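Local coordinates for protein putative isochorismatase (Streptomyces avermitilis, PDB 3KL2) that probably acts as a hydrolase of the isochorismatase-like cysteine hydrolase family, although its own substrate has not been established, at residues A[29-34]-A[163-168]; A[157-162]-A[185-190]; A[75-80]-A[125-130]. All coordinates share one frame; numbering follows the deposited sequence.

Contact 1: residues A[29-34]-A[163-168]; sequences VLIEYQ and CCVEST
Ile-31 turns its CG1 anti to its carbonyl carbon (chi1 -59°) and runs on fully extended (chi2 179°), which sends CD1 at the first turns of the helix that starts at Cys-164. This is strand 26-31 of the parallel sheet of an alpha/beta isochorismatase fold meeting helix 164-174, and every residue that touches is buried. Ile-31 and Thr-168 reach for each other tip to tip: CD1 of Ile-31 stops 3.5 Å from OG1 of Thr-168. The same methyl lies 4.3 Å from CG2 of Val-165, while the other branch of Ile-31 packs its CG2 4.1 Å from CB of Cys-164. At the strand's end Glu-32 takes up a left-handed backbone conformation and swings its carboxylate over the start of the helix, where OE2 comes to 3.4 Å from SG of Cys-164. Its OE1 makes a salt bridge with Lys-131, so acid, lysine and cysteine cluster in a way consistent with the catalytic triad of cysteine hydrolases. Cys-164 O is gripped twice, by the backbone and the hydroxyl of one residue: Thr-168 OG1 gives to Cys-164 O at 2.8 Å, tilted 20° from the carbonyl plane.

Contact 2: residues A[157-162]-A[185-190]; sequences GGFLTN and CVAATS
Leu-160 leans over Ala-187 and Ala-188, just after a cis peptide bond that joins it to Phe-159. Start at its CB, which sits 3.8 Å from Ala-187 O. From there CG is anti to the carbonyl carbon (chi1 -65°), and the CD2 branch reaches over the backbone of 185-190: CD2 of Leu-160 lies 3.7 Å from both Ala-187 O and CA of Ala-188, and it finishes 4.1 Å from CG2 of Thr-189. Ala-187 O, lined by these Leu-160 carbons, also accepts the backbone N-H of Thr-161 at 2.8 Å, nearly straight at 167° but with the donor 48° above the carbonyl plane. CB of Thr-161 touches CB of Ala-188, and its OG1 comes 3.4 Å from CG2 of Val-186 while hydrogen-bonding to His-194 ND1. Farther back the pairing is plain parallel sheet, with Gly-158 N giving to Cys-185 O at 3.0 Å and Gly-158 O receiving from Ala-187 N at 3.2 Å. CB of Ala-187 rests obliquely against CE1 of the Phe-159 ring. The contact closes a beta-alpha-beta crossover in which helix 164-174 links strands 153-159 and 178-187; helix 45-55 packs on Phe-159, Leu-160 and Ala-187, and helix 191-205 on Thr-161 and Val-186.

Contact 3: residues A[75-80]-A[125-130]; sequences IMHAPI and DIVIEG
Met-76 and Ile-126 run alongside each other on the close-packed face: CE of Met-76 is 3.9 Å from CD1 of Ile-126. Ile-128 adds to it, its CD1 4.3 Å from SD of Met-76, and helix 142-149 packs on all three. Between the backbones run Ile-126 N to Ile-75 O, His-77 N to Ile-126 O and Ile-128 N to His-77 O. This is parallel pairing at the margin of the alpha/beta sheet, 126-127 being an outermost strand within the chain. The face carrying His-77 and Val-127 is more open. Here Asp-125 turns CG anti to its carbonyl carbon (chi1 -75°), which brings the carboxylate to the His-77 ring, planes 50° apart; NE2 of His-77 gives a long 3.3 Å hydrogen bond to the anti side of Asp-125 OD2, from 35° out of the carboxylate plane but near its ring plane. OD2 also takes a salt bridge from Arg-69, so an alanine in place of Asp-125 would probably leave that charge without its mate and His-77 NE2 without this acceptor. Past the strands the chains part: Pro-79 CG is 4.3 Å from CG1 of partly exposed Val-127, and a water bridges Pro-79 O, at 2.7 Å, to Ile-128 O.

In the fold
All three contacts hang on one parallel sheet, with strand 26-31 of contact 1 in the middle. On one flank Ile-31 N bonds to Gly-157 O of contact 2 at 2.9 Å; on the other Leu-30 O takes Ala-78 N of contact 3 at 2.8 Å. Contact 1 lies about 7 Å from contact 2 and 10 Å from contact 3, centre to centre, while contacts 2 and 3, about 17 Å apart, sit on opposite sides of the chain's centre. The probable active site is at contact 1. Contact 2 holds the turn leading into it, and by analogy with relatives the N-H groups of Leu-160 and Cys-164 would form the oxyanion hole. From contact 3, Ile-80 packs against Glu-32.

Contact 1: residues A[29-34]-A[163-168]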
loop_
_atom_site.group_PDB
_atom_site.type_symbol
_atom_site.label_atom_id
_atom_site.label_comp_id
_atom_site.label_asym_id
_atom_site.label_seq_id
_atom_site.Cartn_x
_atom_site.Cartn_y
_atom_site.Cartn_z
ATOM N N VAL A 29 -10.037 -16.927 -4.424
ATOM C CA VAL A 29 -8.642 -16.589 -4.653
ATOM C C VAL A 29 -7.801 -17.797 -4.236
ATOM O O VAL A 29 -7.822 -18.190 -3.068
ATOM C CB VAL A 29 -8.243 -15.344 -3.853
ATOM C CG1 VAL A 29 -6.840 -14.962 -4.166
ATOM C CG2 VAL A 29 -9.261 -14.155 -4.135
ATOM N N LEU A 30 -7.101 -18.386 -5.211
ATOM C CA LEU A 30 -6.353 -19.640 -5.064
ATOM C C LEU A 30 -4.845 -19.401 -5.041
ATOM O O LEU A 30 -4.253 -19.031 -6.054
ATOM C CB LEU A 30 -6.665 -20.558 -6.242
ATOM C CG LEU A 30 -8.151 -20.910 -6.369
ATOM C CD1 LEU A 30 -8.374 -21.842 -7.601
ATOM C CD2 LEU A 30 -8.697 -21.537 -5.029
ATOM N N ILE A 31 -4.221 -19.620 -3.891
ATOM C CA ILE A 31 -2.859 -19.185 -3.705
ATOM C C ILE A 31 -1.954 -20.362 -3.934
ATOM O O ILE A 31 -2.004 -21.340 -3.182
ATOM C CB ILE A 31 -2.593 -18.635 -2.301
ATOM C CG1 ILE A 31 -3.503 -17.442 -2.010
ATOM C CG2 ILE A 31 -1.111 -18.212 -2.165
ATOM C CD1 ILE A 31 -3.326 -16.825 -0.608
ATOM N N GLU A 32 -1.113 -20.238 -4.956
ATOM C CA GLU A 32 -0.028 -21.166 -5.211
ATOM C C GLU A 32 -0.405 -22.641 -5.400
ATOM O O GLU A 32 0.335 -23.546 -4.976
ATOM C CB GLU A 32 1.025 -21.004 -4.122
ATOM C CG GLU A 32 1.890 -19.764 -4.409
ATOM C CD GLU A 32 2.354 -19.063 -3.177
ATOM O OE1 GLU A 32 2.445 -17.821 -3.258
ATOM O OE2 GLU A 32 2.590 -19.747 -2.145
ATOM N N TYR A 33 -1.508 -22.901 -6.101
ATOM C CA TYR A 33 -1.773 -24.264 -6.466
ATOM C C TYR A 33 -0.898 -24.669 -7.645
ATOM O O TYR A 33 -1.420 -24.968 -8.712
ATOM C CB TYR A 33 -3.221 -24.451 -6.797
ATOM C CG TYR A 33 -4.156 -24.454 -5.612
ATOM C CD1 TYR A 33 -4.635 -25.633 -5.069
ATOM C CD2 TYR A 33 -4.587 -23.258 -5.058
ATOM C CE1 TYR A 33 -5.553 -25.616 -3.996
ATOM C CE2 TYR A 33 -5.461 -23.235 -3.990
ATOM C CZ TYR A 33 -5.952 -24.413 -3.480
ATOM O OH TYR A 33 -6.832 -24.316 -2.440
ATOM N N GLN A 34 0.426 -24.683 -7.421
ATOM C CA GLN A 34 1.403 -24.970 -8.433
ATOM C C GLN A 34 2.039 -26.323 -8.164
ATOM O O GLN A 34 2.111 -26.743 -7.015
ATOM C CB GLN A 34 2.506 -23.897 -8.455
ATOM C CG GLN A 34 2.036 -22.531 -9.008
ATOM C CD GLN A 34 2.856 -21.419 -8.493
ATOM O OE1 GLN A 34 2.581 -20.907 -7.403
ATOM N NE2 GLN A 34 3.928 -21.083 -9.206
ATOM N N CYS A 163 1.617 -19.295 6.231
ATOM C CA CYS A 163 2.514 -18.384 5.585
ATOM C C CYS A 163 1.732 -17.448 4.652
ATOM O O CYS A 163 1.058 -16.541 5.128
ATOM C CB CYS A 163 3.620 -19.163 4.896
ATOM S SG CYS A 163 4.993 -18.094 4.414
ATOM N N CYS A 164 1.773 -17.726 3.352
ATOM C CA CYS A 164 1.108 -16.949 2.309
ATOM C C CYS A 164 -0.414 -16.857 2.492
ATOM O O CYS A 164 -1.000 -15.819 2.220
ATOM C CB CYS A 164 1.434 -17.569 0.935
ATOM S SG CYS A 164 3.214 -18.056 0.745
ATOM N N VAL A 165 -1.062 -17.929 2.949
ATOM C CA VAL A 165 -2.496 -17.859 3.140
ATOM C C VAL A 165 -2.788 -16.928 4.314
ATOM O O VAL A 165 -3.604 -16.003 4.225
ATOM C CB VAL A 165 -3.167 -19.240 3.375
ATOM C CG1 VAL A 165 -4.576 -19.033 3.849
ATOM C CG2 VAL A 165 -3.140 -20.100 2.101
ATOM N N GLU A 166 -2.063 -17.120 5.401
ATOM C CA GLU A 166 -2.289 -16.254 6.529
ATOM C C GLU A 166 -1.927 -14.791 6.224
ATOM O O GLU A 166 -2.612 -13.885 6.686
ATOM C CB GLU A 166 -1.567 -16.762 7.746
ATOM C CG GLU A 166 -2.254 -16.352 9.021
ATOM C CD GLU A 166 -1.553 -16.847 10.266
ATOM O OE1 GLU A 166 -1.405 -18.058 10.390
ATOM O OE2 GLU A 166 -1.172 -16.020 11.116
ATOM N N SER A 167 -0.861 -14.559 5.455
ATOM C CA SER A 167 -0.455 -13.181 5.165
ATOM C C SER A 167 -1.496 -12.437 4.324
ATOM O O SER A 167 -1.804 -11.274 4.589
ATOM C CB SER A 167 0.856 -13.138 4.459
ATOM O OG SER A 167 1.859 -13.460 5.352
ATOM N N THR A 168 -2.029 -13.136 3.327
ATOM C CA THR A 168 -3.067 -12.622 2.504
ATOM C C THR A 168 -4.371 -12.354 3.263
ATOM O O THR A 168 -5.063 -11.416 2.971
ATOM C CB THR A 168 -3.324 -13.616 1.394
ATOM O OG1 THR A 168 -2.110 -13.797 0.644
ATOM C CG2 THR A 168 -4.509 -13.139 0.463
#

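Contact 2: residues A[157-162]-A[185-190]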
loop_
_atom_site.group_PDB
_atom_site.type_symbol
_atom_site.label_atom_id
_atom_site.label_comp_id
_atom_site.label_asym_id
_atom_site.label_seq_id
_atom_site.Cartn_x
_atom_site.Cartn_y
_atom_site.Cartn_z
ATOM N N GLY A 157 -8.011 -19.989 -0.416
ATOM C CA GLY A 157 -7.520 -21.328 -0.346
ATOM C C GLY A 157 -6.088 -21.348 -0.830
ATOM O O GLY A 157 -5.649 -20.387 -1.483
ATOM N N GLY A 158 -5.374 -22.445 -0.491
ATOM C CA GLY A 158 -4.078 -22.765 -1.035
ATOM C C GLY A 158 -3.000 -22.962 0.005
ATOM O O GLY A 158 -3.232 -23.512 1.086
ATOM N N PHE A 159 -1.809 -22.483 -0.337
ATOM C CA PHE A 159 -0.591 -22.788 0.398
ATOM C C PHE A 159 0.127 -21.477 0.715
ATOM O O PHE A 159 -0.057 -20.472 -0.010
ATOM C CB PHE A 159 0.367 -23.566 -0.498
ATOM C CG PHE A 159 -0.141 -24.897 -0.984
ATOM C CD1 PHE A 159 0.220 -26.066 -0.324
ATOM C CD2 PHE A 159 -0.900 -24.986 -2.129
ATOM C CE1 PHE A 159 -0.169 -27.293 -0.787
ATOM C CE2 PHE A 159 -1.294 -26.192 -2.613
ATOM C CZ PHE A 159 -0.938 -27.368 -1.932
ATOM N N LEU A 160 0.894 -21.411 1.804
ATOM C CA LEU A 160 0.817 -22.295 2.948
ATOM C C LEU A 160 -0.102 -21.706 3.987
ATOM O O LEU A 160 -0.027 -20.499 4.257
ATOM C CB LEU A 160 2.172 -22.437 3.599
ATOM C CG LEU A 160 3.232 -23.122 2.749
ATOM C CD1 LEU A 160 4.636 -22.734 3.253
ATOM C CD2 LEU A 160 2.993 -24.613 2.734
ATOM N N THR A 161 -0.889 -22.575 4.632
ATOM C CA THR A 161 -1.779 -22.193 5.716
ATOM C C THR A 161 -1.252 -21.092 6.635
ATOM O O THR A 161 -1.961 -20.129 6.857
ATOM C CB THR A 161 -2.021 -23.351 6.630
ATOM O OG1 THR A 161 -2.556 -24.435 5.880
ATOM C CG2 THR A 161 -2.981 -22.940 7.750
ATOM N N ASN A 162 -0.041 -21.251 7.193
ATOM C CA ASN A 162 0.471 -20.257 8.148
ATOM C C ASN A 162 1.413 -19.241 7.541
ATOM O O ASN A 162 1.930 -18.389 8.258
ATOM C CB ASN A 162 1.119 -20.904 9.395
ATOM C CG ASN A 162 2.241 -21.850 9.034
ATOM O OD1 ASN A 162 2.142 -22.605 8.067
ATOM N ND2 ASN A 162 3.327 -21.774 9.767
ATOM N N CYS A 185 -9.312 -26.392 2.558
ATOM C CA CYS A 185 -8.663 -26.210 1.230
ATOM C C CYS A 185 -7.333 -25.503 1.363
ATOM O O CYS A 185 -6.908 -24.768 0.487
ATOM C CB CYS A 185 -9.548 -25.426 0.284
ATOM S SG CYS A 185 -11.087 -26.183 -0.098
ATOM N N VAL A 186 -6.670 -25.710 2.480
ATOM C CA VAL A 186 -5.358 -25.146 2.675
ATOM C C VAL A 186 -4.431 -26.208 3.248
ATOM O O VAL A 186 -4.918 -27.194 3.796
ATOM C CB VAL A 186 -5.400 -23.911 3.605
ATOM C CG1 VAL A 186 -6.248 -22.791 2.964
ATOM C CG2 VAL A 186 -5.879 -24.290 4.964
ATOM N N ALA A 187 -3.121 -26.009 3.122
ATOM C CA ALA A 187 -2.134 -26.941 3.642
ATOM C C ALA A 187 -0.847 -26.226 4.038
ATOM O O ALA A 187 -0.563 -25.116 3.579
ATOM C CB ALA A 187 -1.838 -28.095 2.627
ATOM N N ALA A 188 -0.088 -26.888 4.913
ATOM C CA ALA A 188 1.135 -26.369 5.453
ATOM C C ALA A 188 2.156 -27.480 5.511
ATOM O O ALA A 188 1.890 -28.609 5.110
ATOM C CB ALA A 188 0.889 -25.844 6.840
ATOM N N THR A 189 3.327 -27.148 6.036
ATOM C CA THR A 189 4.400 -28.096 6.109
ATOM C C THR A 189 4.294 -28.955 7.382
ATOM O O THR A 189 5.078 -29.858 7.577
ATOM C CB THR A 189 5.770 -27.361 6.053
ATOM O OG1 THR A 189 5.833 -26.380 7.098
ATOM C CG2 THR A 189 5.959 -26.662 4.719
ATOM N N SER A 190 3.343 -28.650 8.258
ATOM C CA SER A 190 3.168 -29.396 9.487
ATOM C C SER A 190 1.712 -29.341 9.874
ATOM O O SER A 190 1.088 -28.307 9.776
ATOM C CB SER A 190 4.057 -28.842 10.616
ATOM O OG SER A 190 3.362 -28.772 11.861
#

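Contact 3: residues A[75-80]-A[125-130]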
loop_
_atom_site.group_PDB
_atom_site.type_symbol
_atom_site.label_atom_id
_atom_site.label_comp_id
_atom_site.label_asym_id
_atom_site.label_seq_id
_atom_site.Cartn_x
_atom_site.Cartn_y
_atom_site.Cartn_z
ATOM N N ILE A 75 -12.959 -16.735 -10.407
ATOM C CA ILE A 75 -11.904 -17.534 -9.850
ATOM C C ILE A 75 -10.625 -16.778 -10.182
ATOM O O ILE A 75 -10.399 -16.475 -11.327
ATOM C CB ILE A 75 -11.875 -18.908 -10.527
ATOM C CG1 ILE A 75 -13.278 -19.576 -10.515
ATOM C CG2 ILE A 75 -10.860 -19.790 -9.900
ATOM C CD1 ILE A 75 -13.985 -19.691 -9.146
ATOM N N MET A 76 -9.799 -16.468 -9.186
ATOM C CA MET A 76 -8.533 -15.749 -9.380
ATOM C C MET A 76 -7.337 -16.585 -8.890
ATOM O O MET A 76 -7.298 -16.928 -7.726
ATOM C CB MET A 76 -8.579 -14.485 -8.561
ATOM C CG MET A 76 -9.665 -13.514 -9.003
ATOM S SD MET A 76 -9.504 -11.933 -8.221
ATOM C CE MET A 76 -10.979 -11.232 -8.901
ATOM N N HIS A 77 -6.363 -16.890 -9.759
ATOM C CA HIS A 77 -5.207 -17.715 -9.388
ATOM C C HIS A 77 -4.026 -16.840 -9.058
ATOM O O HIS A 77 -3.718 -15.900 -9.781
ATOM C CB HIS A 77 -4.776 -18.626 -10.560
ATOM C CG HIS A 77 -5.811 -19.620 -11.008
ATOM N ND1 HIS A 77 -5.985 -20.843 -10.394
ATOM C CD2 HIS A 77 -6.671 -19.598 -12.057
ATOM C CE1 HIS A 77 -6.922 -21.521 -11.037
ATOM N NE2 HIS A 77 -7.355 -20.790 -12.049
ATOM N N ALA A 78 -3.301 -17.200 -8.005
ATOM C CA ALA A 78 -2.204 -16.383 -7.521
ATOM C C ALA A 78 -0.989 -17.259 -7.382
ATOM O O ALA A 78 -0.663 -17.699 -6.299
ATOM C CB ALA A 78 -2.564 -15.709 -6.209
ATOM N N PRO A 79 -0.314 -17.534 -8.509
ATOM C CA PRO A 79 0.902 -18.319 -8.502
ATOM C C PRO A 79 2.073 -17.446 -8.164
ATOM O O PRO A 79 2.028 -16.250 -8.399
ATOM C CB PRO A 79 0.995 -18.824 -9.947
ATOM C CG PRO A 79 0.453 -17.718 -10.756
ATOM C CD PRO A 79 -0.664 -17.097 -9.862
ATOM N N ILE A 80 3.112 -18.016 -7.592
ATOM C CA ILE A 80 4.341 -17.266 -7.354
ATOM C C ILE A 80 5.387 -17.797 -8.347
ATOM O O ILE A 80 5.459 -19.014 -8.551
ATOM C CB ILE A 80 4.760 -17.426 -5.880
ATOM C CG1 ILE A 80 5.978 -16.569 -5.542
ATOM C CG2 ILE A 80 5.122 -18.841 -5.552
ATOM C CD1 ILE A 80 6.580 -16.890 -4.164
ATOM N N ASP A 125 -11.133 -17.088 -16.181
ATOM C CA ASP A 125 -10.393 -17.061 -14.936
ATOM C C ASP A 125 -9.301 -15.991 -15.021
ATOM O O ASP A 125 -8.627 -15.853 -16.055
ATOM C CB ASP A 125 -9.687 -18.376 -14.711
ATOM C CG ASP A 125 -10.614 -19.495 -14.277
ATOM O OD1 ASP A 125 -11.870 -19.352 -14.255
ATOM O OD2 ASP A 125 -10.032 -20.560 -13.952
ATOM N N ILE A 126 -9.110 -15.284 -13.904
ATOM C CA ILE A 126 -8.096 -14.252 -13.807
ATOM C C ILE A 126 -6.853 -14.886 -13.215
ATOM O O ILE A 126 -6.941 -15.666 -12.275
ATOM C CB ILE A 126 -8.635 -13.071 -12.936
ATOM C CG1 ILE A 126 -9.759 -12.346 -13.691
ATOM C CG2 ILE A 126 -7.529 -12.117 -12.513
ATOM C CD1 ILE A 126 -10.713 -11.529 -12.775
ATOM N N VAL A 127 -5.703 -14.594 -13.785
ATOM C CA VAL A 127 -4.435 -15.065 -13.249
ATOM C C VAL A 127 -3.697 -13.817 -12.760
ATOM O O VAL A 127 -3.236 -13.009 -13.557
ATOM C CB VAL A 127 -3.617 -15.908 -14.286
ATOM C CG1 VAL A 127 -2.218 -16.285 -13.772
ATOM C CG2 VAL A 127 -4.374 -17.212 -14.661
ATOM N N ILE A 128 -3.650 -13.660 -11.435
ATOM C CA ILE A 128 -2.992 -12.538 -10.743
ATOM C C ILE A 128 -1.511 -12.545 -11.025
ATOM O O ILE A 128 -0.892 -13.596 -10.968
ATOM C CB ILE A 128 -3.240 -12.690 -9.195
ATOM C CG1 ILE A 128 -4.741 -12.553 -8.898
ATOM C CG2 ILE A 128 -2.415 -11.732 -8.377
ATOM C CD1 ILE A 128 -5.532 -11.387 -9.653
ATOM N N GLU A 129 -0.934 -11.392 -11.305
ATOM C CA GLU A 129 0.465 -11.292 -11.672
ATOM C C GLU A 129 1.286 -10.490 -10.693
ATOM O O GLU A 129 0.793 -9.567 -10.051
ATOM C CB GLU A 129 0.607 -10.565 -13.006
ATOM C CG GLU A 129 -0.153 -11.180 -14.203
ATOM C CD GLU A 129 -0.252 -10.196 -15.403
ATOM O OE1 GLU A 129 -0.918 -10.560 -16.391
ATOM O OE2 GLU A 129 0.327 -9.064 -15.376
ATOM N N GLY A 130 2.566 -10.783 -10.653
ATOM C CA GLY A 130 3.481 -10.047 -9.850
ATOM C C GLY A 130 4.034 -10.826 -8.645
ATOM O O GLY A 130 5.110 -10.458 -8.166
HETATM O O HOH W 1 1.172 -13.782 -9.119
#